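Local coordinates for protein ORF112 (Cyprinid herpesvirus 3, PDB 4WCG) that binds Z-DNA through its Zalpha domain, the C-terminal portion of the protein present in this chain, at residues A[42-45]-A[46-49]; A[59-62]-A[63-67]; A[70-73]-A[74-78]. One frame throughout, in Å; residues are numbered along the deposited sequence.

Contact 1 of 3, residues A[42-45]-A[46-49]; sequences MNLK and ILAY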
loop_
_atom_site.group_PDB
_atom_site.type_symbol
_atom_site.label_atom_id
_atom_site.label_comp_id
_atom_site.label_asym_id
_atom_site.label_seq_id
_atom_site.Cartn_x
_atom_site.Cartn_y
_atom_site.Cartn_z
ATOM N N MET A 42 -1.598 -6.072 -16.212
ATOM C CA MET A 42 -2.336 -4.853 -15.871
ATOM C C MET A 42 -1.473 -3.904 -15.035
ATOM O O MET A 42 -1.478 -2.688 -15.242
ATOM C CB MET A 42 -3.632 -5.201 -15.123
ATOM C CG MET A 42 -4.396 -3.998 -14.595
ATOM S SD MET A 42 -4.930 -2.862 -15.892
ATOM C CE MET A 42 -6.370 -3.709 -16.527
ATOM N N ASN A 43 -0.723 -4.464 -14.094
ATOM C CA ASN A 43 0.181 -3.656 -13.275
ATOM C C ASN A 43 1.135 -2.841 -14.132
ATOM O O ASN A 43 1.311 -1.643 -13.929
ATOM C CB ASN A 43 0.981 -4.533 -12.328
ATOM C CG ASN A 43 0.160 -5.041 -11.176
ATOM O OD1 ASN A 43 -0.862 -4.446 -10.821
ATOM N ND2 ASN A 43 0.594 -6.146 -10.586
ATOM N N LEU A 44 1.744 -3.498 -15.112
ATOM C CA LEU A 44 2.712 -2.834 -15.969
ATOM C C LEU A 44 2.068 -1.723 -16.798
ATOM O O LEU A 44 2.674 -0.678 -17.014
ATOM C CB LEU A 44 3.396 -3.855 -16.883
ATOM C CG LEU A 44 4.321 -4.836 -16.157
ATOM C CD1 LEU A 44 4.875 -5.882 -17.107
ATOM C CD2 LEU A 44 5.454 -4.082 -15.489
ATOM N N LYS A 45 0.836 -1.934 -17.245
ATOM C CA LYS A 45 0.145 -0.909 -18.021
ATOM C C LYS A 45 -0.157 0.323 -17.158
ATOM O O LYS A 45 -0.055 1.459 -17.614
ATOM C CB LYS A 45 -1.142 -1.475 -18.621
ATOM C CG LYS A 45 -0.898 -2.579 -19.647
ATOM C CD LYS A 45 -2.193 -3.260 -20.027
ATOM C CE LYS A 45 -1.965 -4.308 -21.108
ATOM N NZ LYS A 45 -3.251 -4.857 -21.621
ATOM N N ILE A 46 -0.545 0.085 -15.913
ATOM C CA ILE A 46 -0.836 1.181 -14.994
ATOM C C ILE A 46 0.438 1.964 -14.670
ATOM O O ILE A 46 0.443 3.193 -14.660
ATOM C CB ILE A 46 -1.470 0.646 -13.708
ATOM C CG1 ILE A 46 -2.859 0.084 -14.014
ATOM C CG2 ILE A 46 -1.563 1.747 -12.650
ATOM C CD1 ILE A 46 -3.483 -0.656 -12.850
ATOM N N LEU A 47 1.525 1.242 -14.426
ATOM C CA LEU A 47 2.808 1.878 -14.149
ATOM C C LEU A 47 3.244 2.709 -15.350
ATOM O O LEU A 47 3.821 3.793 -15.203
ATOM C CB LEU A 47 3.866 0.826 -13.814
ATOM C CG LEU A 47 3.632 0.099 -12.490
ATOM C CD1 LEU A 47 4.625 -1.038 -12.321
ATOM C CD2 LEU A 47 3.773 1.063 -11.331
ATOM N N ALA A 48 2.979 2.205 -16.550
ATOM C CA ALA A 48 3.351 2.950 -17.734
ATOM C C ALA A 48 2.585 4.260 -17.849
ATOM O O ALA A 48 3.155 5.276 -18.234
ATOM C CB ALA A 48 3.143 2.110 -18.976
ATOM N N TYR A 49 1.290 4.231 -17.538
ATOM C CA TYR A 49 0.502 5.455 -17.561
ATOM C C TYR A 49 1.090 6.456 -16.566
ATOM O O TYR A 49 1.277 7.628 -16.885
ATOM C CB TYR A 49 -0.968 5.170 -17.228
ATOM C CG TYR A 49 -1.870 6.389 -17.332
ATOM C CD1 TYR A 49 -1.965 7.302 -16.288
ATOM C CD2 TYR A 49 -2.612 6.630 -18.479
ATOM C CE1 TYR A 49 -2.780 8.419 -16.382
ATOM C CE2 TYR A 49 -3.433 7.746 -18.580
ATOM C CZ TYR A 49 -3.515 8.635 -17.524
ATOM O OH TYR A 49 -4.324 9.748 -17.623
#
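M42 and I46 meet one turn apart on helix 40-52, and theirs is the closest apolar pairing across this stretch. The two side chains cross: M42 CG comes to 3.9 Å from I46 CD1, and SD lies near the same methyl. M42 sends CG anti to its own nitrogen (chi1 174°) and then bends at chi2 and chi3, which lays the sulfur beside CG1 and CD1 of I46. L44 CD2 and L47 CD1 face each other more loosely, 4.5 Å apart. The backbone supplies the polar contacts, four i to i+4 hydrogen bonds in succession. I46 N reaches M42 O at 3.0 Å and L47 N reaches N43 O at 2.9 Å. A48 N to L44 O (2.9 Å) and Y49 N to K45 O (3.1 Å) follow. N43 gives its side-chain amide nitrogen to E40, one turn back. M42 and I46 pack on H75 of helix 69-81, and the Y49 ring packs on I61 and S64 of helix 58-65. This is regular alpha helix, the first of the winged helix-turn-helix fold of Zalpha domains.

Contact 2 of 3, residues A[59-62]-A[63-67]; sequences VHIA and QSLGA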
loop_
_atom_site.group_PDB
_atom_site.type_symbol
_atom_site.label_atom_id
_atom_site.label_comp_id
_atom_site.label_asym_id
_atom_site.label_seq_id
_atom_site.Cartn_x
_atom_site.Cartn_y
_atom_site.Cartn_z
ATOM N N VAL A 59 -9.880 7.007 -12.369
ATOM C CA VAL A 59 -10.884 7.117 -13.431
ATOM C C VAL A 59 -10.209 7.430 -14.759
ATOM O O VAL A 59 -10.655 6.979 -15.813
ATOM C CB VAL A 59 -11.952 8.186 -13.108
ATOM C CG1 VAL A 59 -11.334 9.580 -13.018
ATOM C CG2 VAL A 59 -13.060 8.147 -14.147
ATOM N N HIS A 60 -9.114 8.178 -14.713
ATOM C CA HIS A 60 -8.448 8.585 -15.940
ATOM C C HIS A 60 -7.552 7.474 -16.461
ATOM O O HIS A 60 -7.453 7.260 -17.668
ATOM C CB HIS A 60 -7.666 9.872 -15.698
ATOM C CG HIS A 60 -8.544 11.040 -15.362
ATOM N ND1 HIS A 60 -8.221 11.961 -14.390
ATOM C CD2 HIS A 60 -9.743 11.426 -15.862
ATOM C CE1 HIS A 60 -9.178 12.869 -14.309
ATOM N NE2 HIS A 60 -10.114 12.566 -15.191
ATOM N N ILE A 61 -6.929 6.739 -15.550
ATOM C CA ILE A 61 -6.168 5.567 -15.949
ATOM C C ILE A 61 -7.089 4.527 -16.590
ATOM O O ILE A 61 -6.784 3.970 -17.644
ATOM C CB ILE A 61 -5.438 4.953 -14.752
ATOM C CG1 ILE A 61 -4.520 6.014 -14.133
ATOM C CG2 ILE A 61 -4.684 3.702 -15.178
ATOM C CD1 ILE A 61 -3.810 5.581 -12.877
ATOM N N ALA A 62 -8.232 4.279 -15.959
ATOM C CA ALA A 62 -9.214 3.341 -16.485
ATOM C C ALA A 62 -9.708 3.732 -17.883
ATOM O O ALA A 62 -9.830 2.879 -18.770
ATOM C CB ALA A 62 -10.395 3.225 -15.514
ATOM N N GLN A 63 -9.993 5.017 -18.083
ATOM C CA GLN A 63 -10.442 5.486 -19.383
ATOM C C GLN A 63 -9.387 5.190 -20.439
ATOM O O GLN A 63 -9.706 4.722 -21.528
ATOM C CB GLN A 63 -10.743 6.985 -19.345
ATOM C CG GLN A 63 -12.033 7.361 -18.639
ATOM C CD GLN A 63 -12.214 8.866 -18.532
ATOM O OE1 GLN A 63 -11.327 9.636 -18.905
ATOM N NE2 GLN A 63 -13.369 9.291 -18.034
ATOM N N SER A 64 -8.127 5.449 -20.106
ATOM C CA SER A 64 -7.044 5.293 -21.070
ATOM C C SER A 64 -6.830 3.833 -21.443
ATOM O O SER A 64 -6.602 3.515 -22.613
ATOM C CB SER A 64 -5.740 5.886 -20.525
ATOM O OG SER A 64 -4.706 5.816 -21.505
ATOM N N LEU A 65 -6.903 2.948 -20.454
ATOM C CA LEU A 65 -6.642 1.529 -20.685
ATOM C C LEU A 65 -7.844 0.779 -21.248
ATOM O O LEU A 65 -7.696 -0.335 -21.746
ATOM C CB LEU A 65 -6.201 0.849 -19.389
ATOM C CG LEU A 65 -4.905 1.377 -18.787
ATOM C CD1 LEU A 65 -4.624 0.711 -17.454
ATOM C CD2 LEU A 65 -3.772 1.125 -19.762
ATOM N N GLY A 66 -9.026 1.382 -21.164
ATOM C CA GLY A 66 -10.254 0.667 -21.475
ATOM C C GLY A 66 -10.571 -0.361 -20.395
ATOM O O GLY A 66 -10.914 -1.510 -20.679
ATOM N N ALA A 67 -10.456 0.046 -19.138
ATOM C CA ALA A 67 -10.744 -0.858 -18.036
ATOM C C ALA A 67 -11.776 -0.242 -17.097
ATOM O O ALA A 67 -12.178 0.907 -17.265
ATOM C CB ALA A 67 -9.462 -1.204 -17.268
#
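A67 N donates to A62 O over 2.9 Å, nearly straight at 171°, and in doing so spans five residues instead of the four of a regular helical turn. G66 makes this possible: its phi of 71° turns the chain back just after L65 and points the A67 N-H at A62 O, after which A67 leaves in an extended conformation. Inside that loop G66 N makes a second, weak bond to Q63 O at 3.4 Å. Upstream the bonding is ordinary, with Q63 N on V59 O, S64 N on H60 O and L65 N on I61 O, the last at 3.0 Å. Among the side chains, I61 and L65 run alongside each other, CG2 of I61 at 3.8 Å from CD1 of L65. Q63, its chain extended beyond CG (chi2 175°), stretches back beside both V59 and H60; its OE1 sits at the edge of the imidazole, in the ring plane, 3.9 Å from H60 CD2. One face of that ring is covered by V59 CG1. I61 and A62 also press on V72 of helix 69-81, and H60 meets the Y49 side chain. The paired bonds from A67 and G66 around a positive-phi glycine make a Schellman motif, which ends helix 58-65 and opens the turn of the helix-turn-helix.

Contact 3 of 3, residues A[70-73]-A[74-78]; sequences SEVN and RHLYR. With nucleotides of chain D; nucleotides of chain C.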
loop_
_atom_site.group_PDB
_atom_site.type_symbol
_atom_site.label_atom_id
_atom_site.label_comp_id
_atom_site.label_asym_id
_atom_site.label_seq_id
_atom_site.Cartn_x
_atom_site.Cartn_y
_atom_site.Cartn_z
ATOM N N SER A 70 -12.886 0.145 -10.919
ATOM C CA SER A 70 -12.672 -0.756 -9.782
ATOM C C SER A 70 -11.464 -1.668 -10.022
ATOM O O SER A 70 -10.710 -1.943 -9.097
ATOM C CB SER A 70 -13.926 -1.588 -9.490
ATOM O OG SER A 70 -14.296 -2.353 -10.622
ATOM N N GLU A 71 -11.287 -2.133 -11.260
ATOM C CA GLU A 71 -10.145 -2.981 -11.589
ATOM C C GLU A 71 -8.832 -2.233 -11.457
ATOM O O GLU A 71 -7.870 -2.733 -10.886
ATOM C CB GLU A 71 -10.289 -3.530 -13.011
ATOM C CG GLU A 71 -9.136 -4.406 -13.456
ATOM C CD GLU A 71 -9.357 -5.016 -14.829
ATOM O OE1 GLU A 71 -10.318 -4.606 -15.517
ATOM O OE2 GLU A 71 -8.568 -5.906 -15.214
ATOM N N VAL A 72 -8.794 -1.019 -11.992
ATOM C CA VAL A 72 -7.604 -0.196 -11.859
ATOM C C VAL A 72 -7.283 0.061 -10.375
ATOM O O VAL A 72 -6.126 -0.067 -9.945
ATOM C CB VAL A 72 -7.767 1.122 -12.640
ATOM C CG1 VAL A 72 -6.651 2.109 -12.290
ATOM C CG2 VAL A 72 -7.747 0.830 -14.133
ATOM N N ASN A 73 -8.293 0.383 -9.577
ATOM C CA ASN A 73 -8.048 0.639 -8.161
ATOM C C ASN A 73 -7.589 -0.630 -7.449
ATOM O O ASN A 73 -6.737 -0.558 -6.565
ATOM C CB ASN A 73 -9.294 1.231 -7.481
ATOM C CG ASN A 73 -9.281 2.744 -7.490
ATOM O OD1 ASN A 73 -8.208 3.347 -7.449
ATOM N ND2 ASN A 73 -10.454 3.364 -7.512
ATOM N N ARG A 74 -8.138 -1.791 -7.812
ATOM C CA ARG A 74 -7.699 -3.025 -7.166
ATOM C C ARG A 74 -6.191 -3.192 -7.377
ATOM O O ARG A 74 -5.444 -3.555 -6.440
ATOM C CB ARG A 74 -8.470 -4.228 -7.714
ATOM C CG ARG A 74 -8.195 -5.522 -6.938
ATOM C CD ARG A 74 -9.142 -6.635 -7.324
ATOM N NE ARG A 74 -8.905 -7.095 -8.683
ATOM C CZ ARG A 74 -9.713 -6.839 -9.703
ATOM N NH1 ARG A 74 -10.797 -6.104 -9.515
ATOM N NH2 ARG A 74 -9.432 -7.312 -10.910
ATOM N N HIS A 75 -5.746 -2.923 -8.601
ATOM C CA HIS A 75 -4.326 -3.089 -8.901
ATOM C C HIS A 75 -3.462 -1.993 -8.263
ATOM O O HIS A 75 -2.383 -2.289 -7.746
ATOM C CB HIS A 75 -4.108 -3.156 -10.413
ATOM C CG HIS A 75 -4.574 -4.438 -11.028
ATOM N ND1 HIS A 75 -5.909 -4.752 -11.187
ATOM C CD2 HIS A 75 -3.879 -5.494 -11.514
ATOM C CE1 HIS A 75 -6.013 -5.941 -11.753
ATOM N NE2 HIS A 75 -4.797 -6.414 -11.961
ATOM N N LEU A 76 -3.926 -0.742 -8.279
ATOM C CA LEU A 76 -3.179 0.352 -7.640
ATOM C C LEU A 76 -2.950 0.070 -6.164
ATOM O O LEU A 76 -1.831 0.188 -5.646
ATOM C CB LEU A 76 -3.915 1.694 -7.782
ATOM C CG LEU A 76 -3.868 2.344 -9.164
ATOM C CD1 LEU A 76 -4.929 3.445 -9.267
ATOM C CD2 LEU A 76 -2.470 2.939 -9.394
ATOM N N TYR A 77 -4.015 -0.296 -5.460
ATOM C CA TYR A 77 -3.866 -0.518 -4.033
ATOM C C TYR A 77 -2.961 -1.715 -3.734
ATOM O O TYR A 77 -2.172 -1.666 -2.798
ATOM C CB TYR A 77 -5.234 -0.681 -3.366
ATOM C CG TYR A 77 -5.909 0.651 -3.076
ATOM C CD1 TYR A 77 -6.690 1.288 -4.039
ATOM C CD2 TYR A 77 -5.725 1.280 -1.859
ATOM C CE1 TYR A 77 -7.297 2.502 -3.770
ATOM C CE2 TYR A 77 -6.317 2.491 -1.578
ATOM C CZ TYR A 77 -7.104 3.103 -2.540
ATOM O OH TYR A 77 -7.685 4.311 -2.235
ATOM N N ARG A 78 -3.051 -2.788 -4.512
ATOM C CA ARG A 78 -2.138 -3.891 -4.252
ATOM C C ARG A 78 -0.684 -3.505 -4.559
ATOM O O ARG A 78 0.222 -3.902 -3.816
ATOM C CB ARG A 78 -2.563 -5.123 -5.031
ATOM C CG ARG A 78 -3.868 -5.731 -4.489
ATOM C CD ARG A 78 -3.836 -6.035 -2.970
ATOM N NE ARG A 78 -5.025 -6.777 -2.546
ATOM C CZ ARG A 78 -5.282 -7.192 -1.302
ATOM N NH1 ARG A 78 -4.434 -6.943 -0.301
ATOM N NH2 ARG A 78 -6.399 -7.871 -1.056
ATOM P P DG D 5 -13.775 1.601 -6.656
ATOM O OP1 DG D 5 -13.271 2.796 -7.290
ATOM O OP2 DG D 5 -14.881 0.906 -7.267
ATOM O "O5'" DG D 5 -12.543 0.626 -6.491
ATOM C "C5'" DG D 5 -12.705 -0.601 -5.835
ATOM C "C4'" DG D 5 -11.371 -1.281 -5.647
ATOM O "O4'" DG D 5 -10.516 -0.473 -4.825
ATOM C "C3'" DG D 5 -11.475 -2.629 -4.948
ATOM O "O3'" DG D 5 -11.459 -3.613 -5.963
ATOM C "C2'" DG D 5 -10.239 -2.687 -4.071
ATOM C "C1'" DG D 5 -9.805 -1.250 -3.888
ATOM N N9 DG D 5 -10.008 -0.654 -2.572
ATOM C C8 DG D 5 -9.077 0.051 -1.862
ATOM N N7 DG D 5 -9.540 0.534 -0.748
ATOM C C5 DG D 5 -10.861 0.125 -0.722
ATOM C C6 DG D 5 -11.860 0.339 0.247
ATOM O O6 DG D 5 -11.776 0.943 1.305
ATOM N N1 DG D 5 -13.065 -0.230 -0.133
ATOM C C2 DG D 5 -13.275 -0.929 -1.289
ATOM N N2 DG D 5 -14.501 -1.407 -1.472
ATOM N N3 DG D 5 -12.344 -1.146 -2.196
ATOM C C4 DG D 5 -11.168 -0.600 -1.847
ATOM P P DC D 4 -10.633 5.575 -3.625
ATOM O OP1 DC D 4 -9.312 5.168 -4.129
ATOM O OP2 DC D 4 -11.571 6.231 -4.545
ATOM O "O5'" DC D 4 -11.347 4.304 -2.960
ATOM C "C5'" DC D 4 -11.095 3.011 -3.449
ATOM C "C4'" DC D 4 -12.401 2.240 -3.578
ATOM O "O4'" DC D 4 -12.971 2.019 -2.254
ATOM C "C3'" DC D 4 -13.492 2.941 -4.398
ATOM O "O3'" DC D 4 -14.203 1.971 -5.176
ATOM C "C2'" DC D 4 -14.398 3.519 -3.314
ATOM C "C1'" DC D 4 -14.329 2.411 -2.268
ATOM N N1 DC D 4 -14.700 2.866 -0.913
ATOM C C2 DC D 4 -15.995 2.683 -0.454
ATOM O O2 DC D 4 -16.816 2.137 -1.201
ATOM N N3 DC D 4 -16.327 3.114 0.793
ATOM C C4 DC D 4 -15.401 3.702 1.557
ATOM N N4 DC D 4 -15.760 4.113 2.778
ATOM C C5 DC D 4 -14.069 3.907 1.097
ATOM C C6 DC D 4 -13.761 3.471 -0.125
ATOM P P DG C 5 -6.276 -10.432 9.260
ATOM O OP1 DG C 5 -4.971 -10.848 9.648
ATOM O OP2 DG C 5 -7.365 -10.626 10.173
ATOM O "O5'" DG C 5 -6.218 -8.891 8.891
ATOM C "C5'" DG C 5 -7.386 -8.235 8.491
ATOM C "C4'" DG C 5 -7.085 -6.817 8.069
ATOM O "O4'" DG C 5 -6.118 -6.821 7.006
ATOM C "C3'" DG C 5 -8.310 -6.095 7.534
ATOM O "O3'" DG C 5 -8.862 -5.336 8.591
ATOM C "C2'" DG C 5 -7.752 -5.220 6.432
ATOM C "C1'" DG C 5 -6.451 -5.877 6.016
ATOM N N9 DG C 5 -6.439 -6.558 4.731
ATOM C C8 DG C 5 -5.489 -6.395 3.759
ATOM N N7 DG C 5 -5.679 -7.158 2.723
ATOM C C5 DG C 5 -6.825 -7.872 3.029
ATOM C C6 DG C 5 -7.510 -8.860 2.289
ATOM O O6 DG C 5 -7.238 -9.315 1.185
ATOM N N1 DG C 5 -8.622 -9.326 2.975
ATOM C C2 DG C 5 -9.009 -8.917 4.218
ATOM N N2 DG C 5 -10.101 -9.499 4.716
ATOM N N3 DG C 5 -8.368 -8.012 4.927
ATOM C C4 DG C 5 -7.302 -7.522 4.270
HETATM O O HOH W 1 -13.735 -4.843 -9.943
#
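In both H75 and Y77, CG stands anti to the carbonyl carbon (chi1 -72° and -81°), which swings each ring back along helix 69-81, towards E71 and N73 respectively. H75 ND1 thereby donates to E71 O at 2.8 Å, with the oxygen in the imidazole plane; H75 N binds the same oxygen at 3.1 Å from the opposite face of its carbonyl plane. The ND1 bond fixes the ring's rotation, and NE2 is hydrogen-bonded to S39 N. V72 CG1 and L76 CD1 lie side by side, 3.7 Å apart. On the DNA side, N73 ND2 holds OP1 of DG5 of chain D at 2.9 Å, and Y77 OH donates to OP1 of DC4 of chain D at 2.6 Å. C8 of DG5 of chain D sits over the centre of the Y77 ring, 3.3 Å above its plane, the CH-pi contact by which Zalpha domains read the syn guanine of Z-DNA. R74 forms a salt bridge with a further DNA phosphate, while R78 hydrogen-bonds the edge of DG5 of chain C, NH2 to O6 at 2.8 Å and NH1 to N7; NH1 is also salt-bridged to E81. This is the recognition helix: its other flank packs on helices 58-65 (V72 on A58) and 40-52 (H75 on N43), while W94 of strand 94-95 meets the Y77 ring edge-to-face.

In the fold
The three contacts come in series along the chain, one on each helix of the Zalpha winged helix-turn-helix: contact 1 on helix 40-52, contact 2 on helix 58-65 and its end, contact 3 on helix 69-81. Their centres lie about 11 to 12 Å apart, and every pair touches, joined by Y49 (contacts 1 and 2), H75 (1 and 3) and V72 (2 and 3), so the three helices form one compact bundle. Contacts 1 and 2 stand about 11 and 7 Å from the nucleic acid at nearest atoms, whereas contact 3 touches it, so the first two helices back the one that reads Z-DNA.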